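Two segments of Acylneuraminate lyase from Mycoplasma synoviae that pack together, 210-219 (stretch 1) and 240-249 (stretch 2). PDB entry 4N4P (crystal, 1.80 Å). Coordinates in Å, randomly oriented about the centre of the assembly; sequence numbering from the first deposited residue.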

# COMPACT_ATOMS: atom_id res chain seq x y z
N SER A 210 -15.96 -16.94 10.10
CA SER A 210 -15.33 -18.24 10.31
C SER A 210 -15.31 -18.59 11.80
O SER A 210 -15.45 -19.75 12.18
CB SER A 210 -13.89 -18.18 9.79
OG SER A 210 -13.13 -17.19 10.50
N THR A 211 -15.09 -17.58 12.65
CA THR A 211 -14.82 -17.87 14.07
C THR A 211 -16.07 -18.29 14.86
O THR A 211 -15.96 -18.87 15.94
CB THR A 211 -14.11 -16.68 14.80
OG1 THR A 211 -15.02 -15.58 14.90
CG2 THR A 211 -12.85 -16.24 14.04
N TYR A 212 -17.25 -18.05 14.29
CA TYR A 212 -18.49 -18.43 14.98
C TYR A 212 -18.75 -19.92 14.84
O TYR A 212 -19.66 -20.44 15.49
CB TYR A 212 -19.71 -17.64 14.46
CG TYR A 212 -19.45 -16.16 14.33
CD1 TYR A 212 -18.86 -15.44 15.39
CD2 TYR A 212 -19.76 -15.47 13.15
CE1 TYR A 212 -18.59 -14.06 15.28
CE2 TYR A 212 -19.49 -14.09 13.02
CZ TYR A 212 -18.90 -13.40 14.09
OH TYR A 212 -18.63 -12.05 13.97
N ASN A 213 -17.96 -20.61 14.01
CA ASN A 213 -18.06 -22.07 13.92
C ASN A 213 -17.90 -22.75 15.29
O ASN A 213 -18.52 -23.79 15.54
CB ASN A 213 -17.01 -22.67 12.95
CG ASN A 213 -17.43 -22.58 11.48
OD1 ASN A 213 -16.91 -21.75 10.70
ND2 ASN A 213 -18.31 -23.48 11.08
N VAL A 214 -17.04 -22.21 16.15
CA VAL A 214 -16.75 -22.88 17.42
C VAL A 214 -16.89 -21.96 18.64
O VAL A 214 -16.81 -22.42 19.78
CB VAL A 214 -15.35 -23.60 17.41
CG1 VAL A 214 -15.29 -24.62 16.27
CG2 VAL A 214 -14.20 -22.56 17.28
N ASN A 215 -17.13 -20.67 18.40
CA ASN A 215 -17.31 -19.74 19.50
C ASN A 215 -18.51 -18.83 19.36
O ASN A 215 -18.45 -17.63 19.68
CB ASN A 215 -16.05 -18.91 19.78
CG ASN A 215 -16.03 -18.36 21.19
OD1 ASN A 215 -16.92 -18.68 22.00
ND2 ASN A 215 -15.02 -17.54 21.50
N ALA A 216 -19.63 -19.41 18.91
CA ALA A 216 -20.89 -18.66 18.87
C ALA A 216 -21.24 -18.14 20.26
O ALA A 216 -21.80 -17.06 20.38
CB ALA A 216 -22.05 -19.53 18.29
N LYS A 217 -20.91 -18.91 21.31
CA LYS A 217 -21.23 -18.46 22.67
C LYS A 217 -20.54 -17.12 22.99
O LYS A 217 -21.18 -16.20 23.54
CB LYS A 217 -20.83 -19.52 23.70
CG LYS A 217 -21.21 -19.14 25.13
CD LYS A 217 -21.07 -20.33 26.08
CE LYS A 217 -19.70 -20.39 26.68
NZ LYS A 217 -19.72 -21.32 27.86
N GLY A 218 -19.26 -17.02 22.66
CA GLY A 218 -18.43 -15.84 22.97
C GLY A 218 -18.88 -14.65 22.15
O GLY A 218 -18.92 -13.52 22.66
N ALA A 219 -19.31 -14.91 20.92
CA ALA A 219 -19.82 -13.82 20.06
C ALA A 219 -21.20 -13.34 20.50
O ALA A 219 -21.47 -12.11 20.59
CB ALA A 219 -19.83 -14.28 18.58
N THR A 240 -11.58 -10.35 25.05
CA THR A 240 -11.49 -11.81 25.15
C THR A 240 -11.68 -12.48 23.79
O THR A 240 -10.89 -13.33 23.41
CB THR A 240 -12.49 -12.36 26.17
OG1 THR A 240 -12.17 -11.80 27.44
CG2 THR A 240 -12.37 -13.91 26.26
N TYR A 241 -12.73 -12.09 23.08
CA TYR A 241 -13.00 -12.66 21.76
C TYR A 241 -11.83 -12.45 20.80
O TYR A 241 -11.44 -13.33 20.04
CB TYR A 241 -14.31 -12.08 21.16
CG TYR A 241 -14.87 -12.99 20.11
CD1 TYR A 241 -15.65 -14.10 20.47
CD2 TYR A 241 -14.55 -12.80 18.76
CE1 TYR A 241 -16.13 -14.98 19.51
CE2 TYR A 241 -15.03 -13.68 17.77
CZ TYR A 241 -15.82 -14.76 18.17
OH TYR A 241 -16.30 -15.63 17.24
N ASN A 242 -11.26 -11.27 20.82
CA ASN A 242 -10.19 -11.00 19.86
C ASN A 242 -8.90 -11.69 20.27
O ASN A 242 -8.12 -12.07 19.42
CB ASN A 242 -10.01 -9.50 19.66
CG ASN A 242 -11.17 -8.90 18.83
OD1 ASN A 242 -12.10 -9.62 18.46
ND2 ASN A 242 -11.11 -7.60 18.53
N ASP A 243 -8.73 -11.90 21.58
CA ASP A 243 -7.63 -12.75 22.07
C ASP A 243 -7.82 -14.13 21.45
O ASP A 243 -6.87 -14.73 20.93
CB ASP A 243 -7.65 -12.88 23.60
CG ASP A 243 -7.11 -11.66 24.32
OD1 ASP A 243 -6.54 -10.75 23.69
OD2 ASP A 243 -7.25 -11.64 25.54
N TYR A 244 -9.05 -14.61 21.51
CA TYR A 244 -9.42 -15.93 20.97
C TYR A 244 -9.13 -16.02 19.48
O TYR A 244 -8.52 -16.98 19.03
CB TYR A 244 -10.90 -16.23 21.25
CG TYR A 244 -11.61 -17.08 20.21
CD1 TYR A 244 -11.32 -18.44 20.05
CD2 TYR A 244 -12.62 -16.50 19.38
CE1 TYR A 244 -11.99 -19.23 19.07
CE2 TYR A 244 -13.31 -17.27 18.44
CZ TYR A 244 -12.99 -18.62 18.28
OH TYR A 244 -13.66 -19.38 17.34
N VAL A 245 -9.55 -15.01 18.72
CA VAL A 245 -9.32 -15.05 17.28
C VAL A 245 -7.83 -15.14 16.96
O VAL A 245 -7.42 -15.99 16.17
CB VAL A 245 -9.97 -13.86 16.54
CG1 VAL A 245 -9.70 -13.97 15.03
CG2 VAL A 245 -11.51 -13.82 16.82
N LEU A 246 -7.02 -14.27 17.57
CA LEU A 246 -5.58 -14.29 17.34
C LEU A 246 -4.93 -15.63 17.77
O LEU A 246 -4.04 -16.17 17.07
CB LEU A 246 -4.92 -13.10 18.06
CG LEU A 246 -5.29 -11.76 17.41
CD1 LEU A 246 -4.62 -10.57 18.09
CD2 LEU A 246 -4.96 -11.79 15.92
N ASP A 247 -5.39 -16.17 18.89
CA ASP A 247 -4.87 -17.47 19.37
C ASP A 247 -5.27 -18.55 18.37
O ASP A 247 -4.46 -19.42 18.01
CB ASP A 247 -5.38 -17.80 20.79
CG ASP A 247 -4.51 -17.20 21.89
OD1 ASP A 247 -3.37 -16.79 21.63
OD2 ASP A 247 -4.95 -17.21 23.05
N LEU A 248 -6.53 -18.51 17.93
CA LEU A 248 -7.05 -19.52 16.99
C LEU A 248 -6.21 -19.59 15.71
O LEU A 248 -5.85 -20.68 15.25
CB LEU A 248 -8.50 -19.19 16.63
CG LEU A 248 -9.19 -20.12 15.62
CD1 LEU A 248 -9.34 -21.54 16.21
CD2 LEU A 248 -10.55 -19.54 15.22
N ILE A 249 -5.90 -18.42 15.15
CA ILE A 249 -5.21 -18.36 13.86
C ILE A 249 -3.71 -18.39 14.01
O ILE A 249 -2.97 -18.16 13.04
CB ILE A 249 -5.66 -17.15 12.99
CG1 ILE A 249 -5.29 -15.83 13.68
CG2 ILE A 249 -7.18 -17.25 12.70
CD1 ILE A 249 -5.64 -14.56 12.88

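This is a contact between two nearly antiparallel helical segments in which two tyrosines of stretch 2 reach across and hydrogen-bond through their hydroxyls to a single threonine, Thr211, of stretch 1. The helix axes approach to 10.5 Å, with 165° between their N-to-C directions, so Thr211 lies beside Val245 while Gly218 lies beside Tyr241. Tyr241 and Tyr244, one turn apart, both direct their CA-to-CB bonds toward stretch 1.

Tyr241 is the residue most covered by the opposing stretch. Its side chain fits as a knob among Tyr212, Asn215, Gly218 and Ala219, and its OH donates to OG1 of Thr211 at 2.7 Å. A tyrosine suits this place because its ring can fill a gap of mixed character, while its hydroxyl reaches a polar group at the far end. The small residues make room: CB of Ala219 rests 3.9 Å from CE1 of Tyr241, and C of Gly218 lies 3.7 Å from CD1 of Tyr241. A CB on Gly218 would point toward stretch 2 and clash within its own segment with OD1 of Asn215, the atom that accepts a hydrogen bond from N of Gly218 (2.9 Å). That bond ties the Asn215 side chain to the backbone where the helix is kinked.

Tyr244 OH donates to the backbone O of Thr211, again at 2.7 Å; this same oxygen accepts a bond from N of Asn215 at 3.3 Å. Asn215 ND2 lies over one face of the Tyr244 ring, 3.4 Å from Tyr244 CD2; an amide NH2 carries partial positive charge and can rest on the electron-rich face of an aromatic ring. Val214 CG2 instead offers an apolar methyl at the ring's edge, 4.2 Å from Tyr244 CZ.

Thr211 also serves the apolar side of the contact. Its methyl CG2 packs 3.9 Å from CG2 of Val245 and 4.2 Å from CD2 of Leu248, so one small, branched side chain combines a polar anchor with van der Waals packing.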